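Local structure of purine nucleoside phosphorylase (Schistosoma mansoni, 6BHB) at residues A[192-197]-A[220-225]. The protein catalyses the reversible phosphorolysis of purine nucleosides such as inosine and guanosine, giving the free purine base and ribose 1-phosphate. Numbering follows the deposited sequence.
With DS1 (2-aminopyrimidin-5-ol), chain J.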
loop_
_atom_site.group_PDB
_atom_site.type_symbol
_atom_site.label_atom_id
_atom_site.label_comp_id
_atom_site.label_asym_id
_atom_site.label_seq_id
_atom_site.Cartn_x
_atom_site.Cartn_y
_atom_site.Cartn_z
ATOM N N GLY A 192 -5.901 22.563 -6.104
ATOM C CA GLY A 192 -6.392 21.470 -5.284
ATOM C C GLY A 192 -5.320 20.455 -4.953
ATOM O O GLY A 192 -4.168 20.555 -5.390
ATOM N N VAL A 193 -5.734 19.456 -4.173
ATOM C CA VAL A 193 -4.860 18.401 -3.674
ATOM C C VAL A 193 -5.061 17.156 -4.527
ATOM O O VAL A 193 -6.201 16.755 -4.797
ATOM C CB VAL A 193 -5.148 18.105 -2.191
ATOM C CG1 VAL A 193 -4.331 16.917 -1.701
ATOM C CG2 VAL A 193 -4.868 19.336 -1.338
ATOM N N TYR A 194 -3.958 16.531 -4.929
ATOM C CA TYR A 194 -3.971 15.393 -5.842
ATOM C C TYR A 194 -3.748 14.104 -5.058
ATOM O O TYR A 194 -2.745 13.970 -4.349
ATOM C CB TYR A 194 -2.892 15.581 -6.909
ATOM C CG TYR A 194 -2.760 14.478 -7.941
ATOM C CD1 TYR A 194 -3.348 14.597 -9.195
ATOM C CD2 TYR A 194 -2.013 13.336 -7.677
ATOM C CE1 TYR A 194 -3.213 13.600 -10.149
ATOM C CE2 TYR A 194 -1.872 12.335 -8.623
ATOM C CZ TYR A 194 -2.470 12.471 -9.856
ATOM O OH TYR A 194 -2.325 11.471 -10.793
ATOM N N ALA A 195 -4.678 13.162 -5.185
ATOM C CA ALA A 195 -4.543 11.842 -4.582
ATOM C C ALA A 195 -3.982 10.869 -5.611
ATOM O O ALA A 195 -4.455 10.824 -6.752
ATOM C CB ALA A 195 -5.887 11.337 -4.056
ATOM N N PHE A 196 -2.979 10.092 -5.203
ATOM C CA PHE A 196 -2.303 9.139 -6.080
ATOM C C PHE A 196 -2.918 7.757 -5.875
ATOM O O PHE A 196 -2.716 7.128 -4.830
ATOM C CB PHE A 196 -0.801 9.135 -5.791
ATOM C CG PHE A 196 0.004 8.198 -6.663
ATOM C CD1 PHE A 196 -0.498 7.710 -7.860
ATOM C CD2 PHE A 196 1.277 7.809 -6.272
ATOM C CE1 PHE A 196 0.255 6.851 -8.647
ATOM C CE2 PHE A 196 2.032 6.954 -7.054
ATOM C CZ PHE A 196 1.519 6.474 -8.242
ATOM N N ASN A 197 -3.675 7.297 -6.869
ATOM C CA ASN A 197 -4.207 5.939 -6.913
ATOM C C ASN A 197 -3.319 5.105 -7.828
ATOM O O ASN A 197 -3.171 5.425 -9.012
ATOM C CB ASN A 197 -5.654 5.942 -7.413
ATOM C CG ASN A 197 -6.124 4.569 -7.867
ATOM O OD1 ASN A 197 -5.755 3.543 -7.295
ATOM N ND2 ASN A 197 -6.951 4.551 -8.905
ATOM N N GLY A 220 -5.686 10.607 -9.585
ATOM C CA GLY A 220 -5.082 10.116 -10.807
ATOM C C GLY A 220 -4.058 9.038 -10.512
ATOM O O GLY A 220 -3.811 8.692 -9.354
ATOM N N MET A 221 -3.446 8.513 -11.582
ATOM C CA MET A 221 -2.546 7.364 -11.486
ATOM C C MET A 221 -1.104 7.692 -11.871
ATOM O O MET A 221 -0.355 6.783 -12.248
ATOM C CB MET A 221 -3.044 6.215 -12.371
ATOM C CG MET A 221 -4.508 5.841 -12.203
ATOM S SD MET A 221 -5.016 4.587 -13.401
ATOM C CE MET A 221 -6.780 4.518 -13.097
ATOM N N SER A 222 -0.687 8.953 -11.795
ATOM C CA SER A 222 0.662 9.316 -12.228
ATOM C C SER A 222 1.140 10.533 -11.442
ATOM O O SER A 222 0.567 10.893 -10.410
ATOM C CB SER A 222 0.685 9.588 -13.737
ATOM O OG SER A 222 -0.016 10.782 -14.043
ATOM N N THR A 223 2.225 11.141 -11.928
ATOM C CA THR A 223 2.707 12.453 -11.497
ATOM C C THR A 223 3.460 12.418 -10.170
ATOM O O THR A 223 4.584 12.924 -10.090
ATOM C CB THR A 223 1.539 13.446 -11.421
ATOM O OG1 THR A 223 0.931 13.563 -12.714
ATOM C CG2 THR A 223 2.022 14.828 -10.989
ATOM N N VAL A 224 2.865 11.843 -9.121
ATOM C CA VAL A 224 3.491 11.890 -7.794
ATOM C C VAL A 224 4.871 11.248 -7.801
ATOM O O VAL A 224 5.789 11.798 -7.176
ATOM C CB VAL A 224 2.553 11.294 -6.742
ATOM C CG1 VAL A 224 3.299 10.976 -5.443
ATOM C CG2 VAL A 224 1.413 12.262 -6.457
ATOM N N PRO A 225 5.098 10.100 -8.448
ATOM C CA PRO A 225 6.459 9.532 -8.446
ATOM C C PRO A 225 7.501 10.453 -9.057
ATOM O O PRO A 225 8.591 10.604 -8.492
ATOM C CB PRO A 225 6.294 8.236 -9.252
ATOM C CG PRO A 225 4.850 7.874 -9.090
ATOM C CD PRO A 225 4.120 9.185 -9.061
HETATM C C3 DS1 J . -7.868 9.131 -14.446
HETATM C C2 DS1 J . -8.232 8.596 -13.256
HETATM C C1 DS1 J . -9.516 8.714 -12.828
HETATM O O DS1 J . -7.267 7.936 -12.474
HETATM N N1 DS1 J . -10.409 9.341 -13.580
HETATM N N2 DS1 J . -8.762 9.756 -15.192
HETATM C C DS1 J . -10.042 9.871 -14.772
HETATM N N DS1 J . -11.022 10.559 -15.599
HETATM O O HOH W 1 -3.284 11.531 -13.566
#
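Y194 and F196 both hold CG opposite the backbone N (chi1 180° and -179°), which carries their rings from strand 189-196 to the turn of 220-225. The strands pair in parallel at F196 and G220 within the central mixed sheet of the phosphorylase fold: G220 N donates to A195 O (3.1 Å), and N197 N donates to G220 O (2.9 Å). Just beyond the bridge, M221 CA makes a CA-H...O contact with N197 O (3.2 Å).

The phenol of Y194 reaches across G220, whose lack of a side chain leaves room for it: OH lies 3.0 Å from G220 C. That hydroxyl accepts the N-H of S222 along a nearly straight path (3.2 Å, 168° at the hydrogen), and a water at the ring edge, in plane, also bonds OH. The amide bond ties the hydroxyl to the backbone of S222, while the water leads on, through a weak bond, to S222 OG. The turn is further fixed by the S222 OG–T223 OG1 hydrogen bond and by N117, which holds T223 OG1.

The F196 ring packs against the start of helix 224-232. Its CD2 packs on V224 CB (3.7 Å) and its CE2 on P225 CG, while G220 O sits in plane at the ring edge. V224 also turns CG2 to Y194 CD2, so one valine touches both rings.

M221 starts away from the strand, yet its CB touches N197 O; the chain, extended beyond CG, then runs alongside N197 and past the bound 2-aminopyrimidin-5-ol, which is hydrogen-bonded to N245 OD1; M221 CG lies 3.5 Å from the ligand O, a van der Waals approach.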